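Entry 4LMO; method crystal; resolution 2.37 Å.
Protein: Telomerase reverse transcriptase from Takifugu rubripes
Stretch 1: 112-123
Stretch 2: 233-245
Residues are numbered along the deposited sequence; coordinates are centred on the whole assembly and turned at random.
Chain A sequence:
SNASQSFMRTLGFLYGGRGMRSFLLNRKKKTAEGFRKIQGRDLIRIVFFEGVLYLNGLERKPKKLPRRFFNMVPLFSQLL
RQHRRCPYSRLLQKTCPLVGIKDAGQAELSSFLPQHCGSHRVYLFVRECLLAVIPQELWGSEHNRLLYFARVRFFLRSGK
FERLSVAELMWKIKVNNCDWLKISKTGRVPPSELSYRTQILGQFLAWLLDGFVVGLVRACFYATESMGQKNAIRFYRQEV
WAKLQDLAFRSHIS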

# COMPACT_ATOMS: atom_id res chain seq x y z
N PHE A 112 -25.51 -1.74 10.54
CA PHE A 112 -24.16 -1.58 9.98
C PHE A 112 -23.57 -2.86 9.39
O PHE A 112 -22.61 -2.80 8.63
CB PHE A 112 -23.22 -0.99 11.03
CG PHE A 112 -23.67 0.34 11.57
CD1 PHE A 112 -23.41 1.52 10.87
CD2 PHE A 112 -24.36 0.42 12.77
CE1 PHE A 112 -23.83 2.74 11.36
CE2 PHE A 112 -24.78 1.64 13.27
CZ PHE A 112 -24.52 2.81 12.56
N LEU A 113 -24.15 -4.01 9.73
CA LEU A 113 -23.68 -5.30 9.21
C LEU A 113 -23.65 -5.39 7.68
O LEU A 113 -22.69 -5.93 7.12
CB LEU A 113 -24.46 -6.47 9.82
CG LEU A 113 -24.29 -6.76 11.32
CD1 LEU A 113 -25.32 -7.78 11.79
CD2 LEU A 113 -22.89 -7.24 11.67
N PRO A 114 -24.68 -4.87 6.98
CA PRO A 114 -24.63 -4.90 5.51
C PRO A 114 -23.66 -3.89 4.89
O PRO A 114 -23.39 -3.97 3.70
CB PRO A 114 -26.07 -4.54 5.10
CG PRO A 114 -26.90 -4.68 6.33
CD PRO A 114 -25.97 -4.34 7.45
N GLN A 115 -23.16 -2.95 5.70
CA GLN A 115 -22.31 -1.88 5.18
C GLN A 115 -20.84 -2.29 5.06
O GLN A 115 -19.97 -1.78 5.78
CB GLN A 115 -22.45 -0.61 6.02
CG GLN A 115 -22.02 0.65 5.29
CD GLN A 115 -21.87 1.85 6.20
OE1 GLN A 115 -22.73 2.13 7.04
NE2 GLN A 115 -20.77 2.58 6.03
N HIS A 116 -20.57 -3.23 4.16
CA HIS A 116 -19.21 -3.66 3.85
C HIS A 116 -18.88 -3.37 2.41
O HIS A 116 -19.77 -3.12 1.60
CB HIS A 116 -19.02 -5.13 4.19
CG HIS A 116 -20.05 -6.04 3.56
ND1 HIS A 116 -19.80 -6.76 2.45
CD2 HIS A 116 -21.36 -6.33 3.93
CE1 HIS A 116 -20.90 -7.47 2.13
NE2 HIS A 116 -21.85 -7.21 3.03
N CYS A 117 -17.59 -3.40 2.09
CA CYS A 117 -17.12 -3.13 0.73
C CYS A 117 -16.73 -4.41 0.00
O CYS A 117 -15.91 -5.18 0.50
CB CYS A 117 -15.94 -2.16 0.75
SG CYS A 117 -16.26 -0.62 1.64
N GLY A 118 -17.31 -4.62 -1.17
CA GLY A 118 -16.93 -5.74 -2.03
C GLY A 118 -15.52 -5.54 -2.57
O GLY A 118 -15.07 -4.40 -2.71
N SER A 119 -14.84 -6.64 -2.87
CA SER A 119 -13.44 -6.60 -3.31
C SER A 119 -13.20 -5.70 -4.53
O SER A 119 -12.11 -5.15 -4.70
CB SER A 119 -12.91 -8.01 -3.59
OG SER A 119 -13.71 -8.67 -4.55
N HIS A 120 -14.23 -5.57 -5.37
CA HIS A 120 -14.19 -4.71 -6.55
C HIS A 120 -14.17 -3.25 -6.20
O HIS A 120 -13.58 -2.44 -6.92
CB HIS A 120 -15.37 -5.03 -7.48
CG HIS A 120 -16.71 -5.00 -6.79
ND1 HIS A 120 -17.64 -4.06 -7.05
CD2 HIS A 120 -17.26 -5.84 -5.82
CE1 HIS A 120 -18.73 -4.29 -6.29
NE2 HIS A 120 -18.50 -5.38 -5.54
N ARG A 121 -14.82 -2.90 -5.09
CA ARG A 121 -14.80 -1.54 -4.54
C ARG A 121 -13.44 -1.23 -3.90
O ARG A 121 -12.92 -0.13 -4.05
CB ARG A 121 -15.90 -1.38 -3.49
CG ARG A 121 -17.30 -1.36 -4.07
CD ARG A 121 -17.60 0.01 -4.63
NE ARG A 121 -18.39 -0.05 -5.84
CZ ARG A 121 -18.72 1.00 -6.58
NH1 ARG A 121 -18.33 2.22 -6.22
NH2 ARG A 121 -19.45 0.83 -7.67
N VAL A 122 -12.90 -2.22 -3.19
CA VAL A 122 -11.57 -2.10 -2.60
C VAL A 122 -10.52 -1.94 -3.71
O VAL A 122 -9.53 -1.23 -3.53
CB VAL A 122 -11.25 -3.30 -1.68
CG1 VAL A 122 -9.80 -3.27 -1.21
CG2 VAL A 122 -12.20 -3.32 -0.49
N TYR A 123 -10.77 -2.58 -4.85
CA TYR A 123 -9.93 -2.37 -6.03
C TYR A 123 -9.99 -0.92 -6.53
O TYR A 123 -8.95 -0.32 -6.79
CB TYR A 123 -10.27 -3.34 -7.16
CG TYR A 123 -9.61 -2.96 -8.47
CD1 TYR A 123 -8.24 -3.15 -8.66
CD2 TYR A 123 -10.35 -2.38 -9.50
CE1 TYR A 123 -7.63 -2.78 -9.84
CE2 TYR A 123 -9.74 -2.01 -10.69
CZ TYR A 123 -8.38 -2.21 -10.86
OH TYR A 123 -7.78 -1.85 -12.04
N ILE A 233 -15.40 -13.69 2.59
CA ILE A 233 -14.60 -12.62 3.20
C ILE A 233 -15.27 -11.27 2.97
O ILE A 233 -15.53 -10.89 1.83
CB ILE A 233 -13.15 -12.61 2.66
CG1 ILE A 233 -12.46 -13.96 2.89
CG2 ILE A 233 -12.34 -11.47 3.27
CD1 ILE A 233 -12.42 -14.42 4.34
N ARG A 234 -15.55 -10.56 4.06
CA ARG A 234 -16.14 -9.23 4.00
C ARG A 234 -15.14 -8.16 4.44
O ARG A 234 -14.51 -8.28 5.49
CB ARG A 234 -17.39 -9.14 4.88
CG ARG A 234 -18.61 -9.87 4.33
CD ARG A 234 -19.80 -9.72 5.26
NE ARG A 234 -21.03 -10.29 4.70
CZ ARG A 234 -22.22 -10.24 5.29
NH1 ARG A 234 -22.37 -9.64 6.46
NH2 ARG A 234 -23.27 -10.79 4.70
N PHE A 235 -14.99 -7.11 3.63
CA PHE A 235 -14.15 -5.96 3.96
C PHE A 235 -15.01 -4.83 4.52
O PHE A 235 -15.85 -4.28 3.80
CB PHE A 235 -13.41 -5.44 2.73
CG PHE A 235 -12.38 -6.38 2.19
CD1 PHE A 235 -12.67 -7.20 1.11
CD2 PHE A 235 -11.10 -6.43 2.74
CE1 PHE A 235 -11.72 -8.06 0.59
CE2 PHE A 235 -10.14 -7.29 2.23
CZ PHE A 235 -10.45 -8.10 1.15
N TYR A 236 -14.78 -4.46 5.77
CA TYR A 236 -15.43 -3.28 6.34
C TYR A 236 -14.45 -2.12 6.41
O TYR A 236 -13.31 -2.29 6.84
CB TYR A 236 -15.95 -3.57 7.75
CG TYR A 236 -17.17 -4.47 7.81
CD1 TYR A 236 -18.46 -3.94 7.83
CD2 TYR A 236 -17.03 -5.86 7.86
CE1 TYR A 236 -19.57 -4.76 7.88
CE2 TYR A 236 -18.14 -6.69 7.91
CZ TYR A 236 -19.40 -6.14 7.92
OH TYR A 236 -20.50 -6.97 7.98
N ARG A 237 -14.89 -0.94 5.97
CA ARG A 237 -14.16 0.30 6.27
C ARG A 237 -13.91 0.30 7.77
O ARG A 237 -14.84 0.04 8.55
CB ARG A 237 -14.99 1.52 5.88
CG ARG A 237 -15.19 1.74 4.39
CD ARG A 237 -14.10 2.61 3.78
NE ARG A 237 -13.92 3.87 4.51
CZ ARG A 237 -14.44 5.04 4.16
NH1 ARG A 237 -15.19 5.15 3.07
NH2 ARG A 237 -14.21 6.11 4.91
N GLN A 238 -12.68 0.59 8.18
CA GLN A 238 -12.30 0.45 9.59
C GLN A 238 -13.19 1.28 10.54
O GLN A 238 -13.36 0.91 11.70
CB GLN A 238 -10.80 0.72 9.82
CG GLN A 238 -10.46 1.99 10.58
CD GLN A 238 -10.15 3.16 9.68
OE1 GLN A 238 -9.70 2.99 8.55
NE2 GLN A 238 -10.37 4.37 10.19
N GLU A 239 -13.74 2.37 10.02
CA GLU A 239 -14.68 3.22 10.77
C GLU A 239 -15.96 2.46 11.11
O GLU A 239 -16.47 2.55 12.23
CB GLU A 239 -15.02 4.50 10.00
CG GLU A 239 -13.84 5.43 9.75
CD GLU A 239 -13.14 5.17 8.43
OE1 GLU A 239 -13.22 4.02 7.91
OE2 GLU A 239 -12.50 6.10 7.90
N VAL A 240 -16.48 1.72 10.13
CA VAL A 240 -17.69 0.92 10.32
C VAL A 240 -17.39 -0.26 11.24
O VAL A 240 -18.23 -0.67 12.05
CB VAL A 240 -18.28 0.40 8.99
CG1 VAL A 240 -19.73 -0.03 9.18
CG2 VAL A 240 -18.20 1.46 7.90
N TRP A 241 -16.17 -0.81 11.12
CA TRP A 241 -15.74 -1.90 11.99
C TRP A 241 -15.59 -1.45 13.42
O TRP A 241 -16.00 -2.16 14.34
CB TRP A 241 -14.44 -2.53 11.49
CG TRP A 241 -14.08 -3.76 12.28
CD1 TRP A 241 -13.08 -3.89 13.24
CD2 TRP A 241 -14.73 -5.07 12.22
NE1 TRP A 241 -13.06 -5.17 13.75
CE2 TRP A 241 -14.03 -5.92 13.19
CE3 TRP A 241 -15.79 -5.61 11.50
CZ2 TRP A 241 -14.38 -7.25 13.40
CZ3 TRP A 241 -16.14 -6.95 11.72
CH2 TRP A 241 -15.45 -7.75 12.64
N ALA A 242 -15.02 -0.26 13.61
CA ALA A 242 -14.91 0.34 14.94
C ALA A 242 -16.29 0.59 15.58
O ALA A 242 -16.44 0.46 16.79
CB ALA A 242 -14.11 1.63 14.88
N LYS A 243 -17.28 0.93 14.75
CA LYS A 243 -18.66 1.09 15.20
C LYS A 243 -19.30 -0.25 15.60
O LYS A 243 -19.99 -0.33 16.61
CB LYS A 243 -19.50 1.77 14.12
CG LYS A 243 -20.90 2.21 14.56
CD LYS A 243 -21.01 3.71 14.79
CE LYS A 243 -20.54 4.14 16.18
NZ LYS A 243 -20.93 5.54 16.49
N LEU A 244 -19.05 -1.29 14.80
CA LEU A 244 -19.58 -2.63 15.09
C LEU A 244 -19.02 -3.20 16.39
O LEU A 244 -19.77 -3.78 17.18
CB LEU A 244 -19.30 -3.60 13.93
CG LEU A 244 -20.13 -3.49 12.65
CD1 LEU A 244 -19.50 -4.31 11.54
CD2 LEU A 244 -21.58 -3.91 12.87
N GLN A 245 -17.72 -3.02 16.61
CA GLN A 245 -17.07 -3.46 17.85
C GLN A 245 -17.65 -2.74 19.07
O GLN A 245 -17.90 -3.36 20.10
CB GLN A 245 -15.56 -3.24 17.77
CG GLN A 245 -14.83 -4.20 16.84
CD GLN A 245 -14.96 -5.65 17.28
OE1 GLN A 245 -14.59 -6.00 18.40
NE2 GLN A 245 -15.48 -6.49 16.40
O HOH W 1 -17.42 -0.71 4.83

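Three aromatic residues, F235, F112 and H116, are the most heavily covered in the contact between these segments, which are more than a hundred residues apart in sequence, and together supply about a third of the 739 Å² buried.

F235, in the short strand, is covered most. Its backbone binds the other stretch directly: C117 N donates to F235 O at 2.6 Å, nearly in line. Its side chain, with chi1 in the m well, reaches the start of the helix that follows G118. There V122 CG2 packs 4.0 Å from F235 CB, and S119 CB lies 4.3 Å from F235 CE1. A large, wholly apolar ring suits this buried position because it asks for no polar partner.

F112 does similar work against the second helix. Its CB lies 3.8 Å from L244 CD2 and 4.1 Å from V240 CG1, while K243 CG sits 4.1 Å from the ring centroid, almost on the ring normal. The lysine thus offers its aliphatic portion to the aromatic face. L113 extends the apolar patch, its CD2 3.8 Å from L244 CD2.

H116 joins two neighbours on the strand. The R234 guanidinium lies flat on its imidazole, the planes 11° apart, and R234 CD stands 3.9 Å from the ring centroid; a long, extended arginine can supply both methylene and planar group. H116 CB, in turn, lies over the Y236 ring, 3.8 Å from its centroid.

Although the CA-to-CB bond of Y236 points away, its long side chain brings the hydroxyl back, and Y236 OH donates to L113 O at 2.6 Å. Tyrosine fits here by pairing a broad apolar face with a polar tip that satisfies a backbone carbonyl. One water completes the link, donating to Q115 O at 2.9 Å and accepting from R237 N at 2.8 Å.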